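Local structure of putative exported protein (Bacteroides fragilis, 3FZX) at residues R140-V151 against T166-P177. The protein is of unknown function but binds calcium and, with a YmcC-like fold related to LolA and LolB, may bind lipid. Numbering follows the deposited sequence.
Sequences RAEISVFDREFV and TKVKYEMNIWTP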
loop_
_atom_site.group_PDB
_atom_site.type_symbol
_atom_site.label_atom_id
_atom_site.label_comp_id
_atom_site.label_asym_id
_atom_site.label_seq_id
_atom_site.Cartn_x
_atom_site.Cartn_y
_atom_site.Cartn_z
ATOM N N ARG A 140 -5.618 -16.807 -9.003
ATOM C CA ARG A 140 -4.992 -15.515 -8.754
ATOM C C ARG A 140 -4.905 -14.663 -10.019
ATOM O O ARG A 140 -5.066 -15.166 -11.131
ATOM C CB ARG A 140 -3.602 -15.711 -8.171
ATOM C CG ARG A 140 -2.617 -16.393 -9.047
ATOM C CD ARG A 140 -1.362 -16.679 -8.257
ATOM N NE ARG A 140 -0.273 -17.142 -9.111
ATOM C CZ ARG A 140 -0.183 -18.368 -9.640
ATOM N NH1 ARG A 140 -1.126 -19.288 -9.467
ATOM N NH2 ARG A 140 0.847 -18.665 -10.387
ATOM N N ALA A 141 -4.600 -13.383 -9.836
ATOM C CA ALA A 141 -4.536 -12.448 -10.944
ATOM C C ALA A 141 -3.618 -11.288 -10.595
ATOM O O ALA A 141 -3.439 -10.979 -9.424
ATOM C CB ALA A 141 -5.953 -11.926 -11.243
ATOM N N GLU A 142 -3.057 -10.656 -11.620
ATOM C CA GLU A 142 -2.298 -9.415 -11.485
ATOM C C GLU A 142 -2.811 -8.370 -12.479
ATOM O O GLU A 142 -2.938 -8.667 -13.686
ATOM C CB GLU A 142 -0.832 -9.654 -11.743
ATOM C CG GLU A 142 0.036 -8.388 -11.652
ATOM C CD GLU A 142 1.503 -8.670 -11.925
ATOM O OE1 GLU A 142 2.238 -9.074 -11.012
ATOM O OE2 GLU A 142 1.942 -8.466 -13.065
ATOM N N ILE A 143 -3.110 -7.165 -11.982
ATOM C CA ILE A 143 -3.516 -6.041 -12.855
ATOM C C ILE A 143 -2.492 -4.910 -12.739
ATOM O O ILE A 143 -2.363 -4.276 -11.681
ATOM C CB ILE A 143 -4.915 -5.475 -12.540
ATOM C CG1 ILE A 143 -5.996 -6.572 -12.584
ATOM C CG2 ILE A 143 -5.295 -4.389 -13.598
ATOM C CD1 ILE A 143 -7.335 -6.153 -11.962
ATOM N N SER A 144 -1.761 -4.673 -13.813
ATOM C CA SER A 144 -0.752 -3.625 -13.841
ATOM C C SER A 144 -1.297 -2.427 -14.599
ATOM O O SER A 144 -1.747 -2.574 -15.736
ATOM C CB SER A 144 0.507 -4.133 -14.525
ATOM O OG SER A 144 1.597 -3.289 -14.199
ATOM N N VAL A 145 -1.291 -1.256 -13.956
ATOM C CA VAL A 145 -1.790 0.006 -14.569
ATOM C C VAL A 145 -0.577 0.910 -14.751
ATOM O O VAL A 145 0.221 1.102 -13.820
ATOM C CB VAL A 145 -2.859 0.698 -13.706
ATOM C CG1 VAL A 145 -3.330 2.014 -14.334
ATOM C CG2 VAL A 145 -4.057 -0.242 -13.496
ATOM N N PHE A 146 -0.409 1.444 -15.952
ATOM C CA PHE A 146 0.783 2.219 -16.257
ATOM C C PHE A 146 0.559 3.233 -17.358
ATOM O O PHE A 146 -0.458 3.216 -18.035
ATOM C CB PHE A 146 1.972 1.294 -16.580
ATOM C CG PHE A 146 1.712 0.334 -17.715
ATOM C CD1 PHE A 146 1.055 -0.869 -17.484
ATOM C CD2 PHE A 146 2.102 0.650 -19.006
ATOM C CE1 PHE A 146 0.790 -1.732 -18.524
ATOM C CE2 PHE A 146 1.842 -0.206 -20.058
ATOM C CZ PHE A 146 1.187 -1.403 -19.819
ATOM N N ASP A 147 1.496 4.165 -17.476
ATOM C CA ASP A 147 1.416 5.211 -18.463
ATOM C C ASP A 147 0.117 5.991 -18.336
ATOM O O ASP A 147 -0.476 6.350 -19.311
ATOM C CB ASP A 147 1.556 4.620 -19.878
ATOM C CG ASP A 147 2.965 4.122 -20.168
ATOM O OD1 ASP A 147 3.862 4.208 -19.279
ATOM O OD2 ASP A 147 3.191 3.637 -21.296
ATOM N N ARG A 148 -0.307 6.267 -17.118
ATOM C CA ARG A 148 -1.476 7.096 -16.902
ATOM C C ARG A 148 -1.104 8.519 -17.373
ATOM O O ARG A 148 0.034 8.974 -17.206
ATOM C CB ARG A 148 -1.830 7.103 -15.422
ATOM C CG ARG A 148 -2.106 5.729 -14.863
ATOM C CD ARG A 148 -1.857 5.668 -13.369
ATOM N NE ARG A 148 -2.880 6.383 -12.664
ATOM C CZ ARG A 148 -2.736 7.099 -11.542
ATOM N NH1 ARG A 148 -1.568 7.244 -10.904
ATOM N NH2 ARG A 148 -3.823 7.686 -11.063
ATOM N N GLU A 149 -2.056 9.192 -18.005
ATOM C CA GLU A 149 -1.877 10.553 -18.482
ATOM C C GLU A 149 -3.195 11.324 -18.510
ATOM O O GLU A 149 -4.280 10.765 -18.671
ATOM C CB GLU A 149 -1.263 10.577 -19.875
ATOM C CG GLU A 149 -2.158 10.022 -20.964
ATOM C CD GLU A 149 -1.473 9.999 -22.330
ATOM O OE1 GLU A 149 -0.270 10.300 -22.438
ATOM O OE2 GLU A 149 -2.153 9.688 -23.305
ATOM N N PHE A 150 -3.040 12.629 -18.405
ATOM C CA PHE A 150 -4.125 13.554 -18.382
ATOM C C PHE A 150 -4.703 13.708 -19.790
ATOM O O PHE A 150 -3.956 13.817 -20.753
ATOM C CB PHE A 150 -3.610 14.909 -17.844
ATOM C CG PHE A 150 -4.631 15.989 -17.843
ATOM C CD1 PHE A 150 -5.543 16.102 -16.798
ATOM C CD2 PHE A 150 -4.685 16.908 -18.888
ATOM C CE1 PHE A 150 -6.498 17.120 -16.787
ATOM C CE2 PHE A 150 -5.631 17.930 -18.879
ATOM C CZ PHE A 150 -6.545 18.028 -17.821
ATOM N N VAL A 151 -6.033 13.756 -19.877
ATOM C CA VAL A 151 -6.751 13.988 -21.137
ATOM C C VAL A 151 -7.419 15.373 -21.126
ATOM O O VAL A 151 -7.125 16.230 -21.958
ATOM C CB VAL A 151 -7.808 12.890 -21.384
ATOM C CG1 VAL A 151 -8.604 13.195 -22.663
ATOM C CG2 VAL A 151 -7.130 11.496 -21.453
ATOM N N THR A 166 -11.766 15.090 -13.655
ATOM C CA THR A 166 -10.521 14.947 -14.399
ATOM C C THR A 166 -10.565 13.607 -15.136
ATOM O O THR A 166 -10.885 12.586 -14.530
ATOM C CB THR A 166 -9.300 14.980 -13.457
ATOM O OG1 THR A 166 -9.163 16.311 -12.965
ATOM C CG2 THR A 166 -8.009 14.554 -14.191
ATOM N N LYS A 167 -10.263 13.642 -16.435
ATOM C CA LYS A 167 -10.225 12.453 -17.290
ATOM C C LYS A 167 -8.792 12.037 -17.534
ATOM O O LYS A 167 -7.966 12.842 -17.948
ATOM C CB LYS A 167 -10.875 12.720 -18.640
ATOM C CG LYS A 167 -10.933 11.483 -19.562
ATOM C CD LYS A 167 -11.598 11.808 -20.876
ATOM C CE LYS A 167 -11.520 10.655 -21.859
ATOM N NZ LYS A 167 -12.413 10.929 -23.064
ATOM N N VAL A 168 -8.527 10.766 -17.281
ATOM C CA VAL A 168 -7.226 10.164 -17.391
ATOM C C VAL A 168 -7.306 8.965 -18.347
ATOM O O VAL A 168 -8.338 8.305 -18.432
ATOM C CB VAL A 168 -6.768 9.717 -15.979
ATOM C CG1 VAL A 168 -5.526 8.865 -16.048
ATOM C CG2 VAL A 168 -6.490 10.938 -15.133
ATOM N N LYS A 169 -6.246 8.744 -19.118
ATOM C CA LYS A 169 -6.111 7.559 -19.964
ATOM C C LYS A 169 -4.954 6.740 -19.381
ATOM O O LYS A 169 -3.989 7.311 -18.884
ATOM C CB LYS A 169 -5.814 7.949 -21.412
ATOM C CG LYS A 169 -5.665 6.761 -22.371
ATOM C CD LYS A 169 -5.467 7.169 -23.847
ATOM C CE LYS A 169 -5.159 5.923 -24.741
ATOM N NZ LYS A 169 -4.910 6.211 -26.209
ATOM N N TYR A 170 -5.060 5.416 -19.445
ATOM C CA TYR A 170 -4.038 4.496 -18.914
ATOM C C TYR A 170 -3.945 3.211 -19.746
ATOM O O TYR A 170 -4.870 2.861 -20.467
ATOM C CB TYR A 170 -4.324 4.134 -17.437
ATOM C CG TYR A 170 -5.669 3.459 -17.153
ATOM C CD1 TYR A 170 -5.811 2.070 -17.223
ATOM C CD2 TYR A 170 -6.784 4.205 -16.788
ATOM C CE1 TYR A 170 -7.039 1.444 -16.959
ATOM C CE2 TYR A 170 -8.013 3.593 -16.526
ATOM C CZ TYR A 170 -8.142 2.208 -16.617
ATOM O OH TYR A 170 -9.370 1.594 -16.367
ATOM N N GLU A 171 -2.802 2.550 -19.674
ATOM C CA GLU A 171 -2.663 1.230 -20.223
ATOM C C GLU A 171 -2.724 0.224 -19.106
ATOM O O GLU A 171 -2.514 0.565 -17.929
ATOM C CB GLU A 171 -1.364 1.123 -20.985
ATOM C CG GLU A 171 -1.308 2.169 -22.112
ATOM C CD GLU A 171 -0.347 1.791 -23.181
ATOM O OE1 GLU A 171 -0.655 0.818 -23.887
ATOM O OE2 GLU A 171 0.713 2.442 -23.310
HETATM N N MSE A 172 -3.085 -1.006 -19.450
HETATM C CA MSE A 172 -3.029 -2.080 -18.463
HETATM C C MSE A 172 -2.729 -3.474 -19.028
HETATM O O MSE A 172 -2.967 -3.750 -20.202
HETATM C CB MSE A 172 -4.275 -2.101 -17.557
HETATM C CG MSE A 172 -5.360 -3.040 -17.967
HETATM SE SE MSE A 172 -6.488 -2.193 -19.229
HETATM C CE MSE A 172 -8.066 -1.842 -18.126
ATOM N N ASN A 173 -2.122 -4.285 -18.162
ATOM C CA ASN A 173 -1.833 -5.685 -18.433
ATOM C C ASN A 173 -2.529 -6.480 -17.342
ATOM O O ASN A 173 -2.416 -6.152 -16.155
ATOM C CB ASN A 173 -0.327 -5.952 -18.419
ATOM C CG ASN A 173 0.393 -5.306 -19.594
ATOM O OD1 ASN A 173 -0.236 -4.785 -20.518
ATOM N ND2 ASN A 173 1.716 -5.340 -19.564
ATOM N N ILE A 174 -3.290 -7.493 -17.750
ATOM C CA ILE A 174 -4.012 -8.356 -16.820
ATOM C C ILE A 174 -3.556 -9.789 -17.062
ATOM O O ILE A 174 -3.706 -10.307 -18.163
ATOM C CB ILE A 174 -5.504 -8.293 -17.060
ATOM C CG1 ILE A 174 -5.996 -6.849 -16.948
ATOM C CG2 ILE A 174 -6.223 -9.273 -16.113
ATOM C CD1 ILE A 174 -7.268 -6.582 -17.729
ATOM N N TRP A 175 -2.977 -10.412 -16.050
ATOM C CA TRP A 175 -2.498 -11.765 -16.151
ATOM C C TRP A 175 -3.201 -12.641 -15.138
ATOM O O TRP A 175 -3.401 -12.233 -14.007
ATOM C CB TRP A 175 -1.025 -11.788 -15.864
ATOM C CG TRP A 175 -0.462 -13.178 -15.911
ATOM C CD1 TRP A 175 0.019 -13.805 -17.000
ATOM C CD2 TRP A 175 -0.349 -14.113 -14.822
ATOM N NE1 TRP A 175 0.431 -15.062 -16.679
ATOM C CE2 TRP A 175 0.213 -15.289 -15.349
ATOM C CE3 TRP A 175 -0.684 -14.073 -13.461
ATOM C CZ2 TRP A 175 0.483 -16.430 -14.557
ATOM C CZ3 TRP A 175 -0.431 -15.204 -12.671
ATOM C CH2 TRP A 175 0.139 -16.370 -13.226
ATOM N N THR A 176 -3.621 -13.821 -15.572
ATOM C CA THR A 176 -4.029 -14.922 -14.690
ATOM C C THR A 176 -3.256 -16.110 -15.239
ATOM O O THR A 176 -2.676 -16.012 -16.322
ATOM C CB THR A 176 -5.528 -15.283 -14.764
ATOM O OG1 THR A 176 -5.810 -15.908 -16.033
ATOM C CG2 THR A 176 -6.383 -14.080 -14.562
ATOM N N PRO A 177 -3.214 -17.228 -14.485
ATOM C CA PRO A 177 -2.560 -18.429 -15.023
ATOM C C PRO A 177 -3.189 -18.938 -16.326
ATOM O O PRO A 177 -2.519 -19.629 -17.059
ATOM C CB PRO A 177 -2.749 -19.461 -13.909
ATOM C CG PRO A 177 -2.913 -18.629 -12.668
ATOM C CD PRO A 177 -3.656 -17.425 -13.091
#
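Phe146 lies across the neighbouring strand with one face of its ring over Glu171 CB, which stands 4.0 Å from the ring centroid in a CH-pi contact. A chi1 of 57°, placing CG between backbone N and carbonyl carbon, swings the ring over Glu171 and the backbone of Met172. Under this pair the backbones bond in both directions: Phe146 N reaches Glu171 O at 3.0 Å, and Glu171 N returns to Phe146 O at 2.9 Å. A beta bulge follows. Asp147, with positive phi and psi, is the extra residue; its OD2 comes within 3.4 Å of Glu171 OE2, a probably unfavourable approach of like charges. The register resumes one step on, with Glu149 N to Lys169 O at 2.8 Å. At the far end, Arg140 NH2 meets the rim of the Trp175 ring at CH2, 3.7 Å away, while Pro177 CG sits over one guanidinium face, toward its rim; Lys137 O binds NH1, and Glu43 O of the second subunit NH2. Ile143, Val145, Met172 and Ile174 share the other side of this hairpin within the antiparallel barrel; Ile143 and Ile174 pack on helix 89-94. Strands 127-133 and 180-190 flank the pair, and Glu149, a known calcium ligand though not metal-bound in this chain, approaches Gly119 and Asp121 of the calcium site.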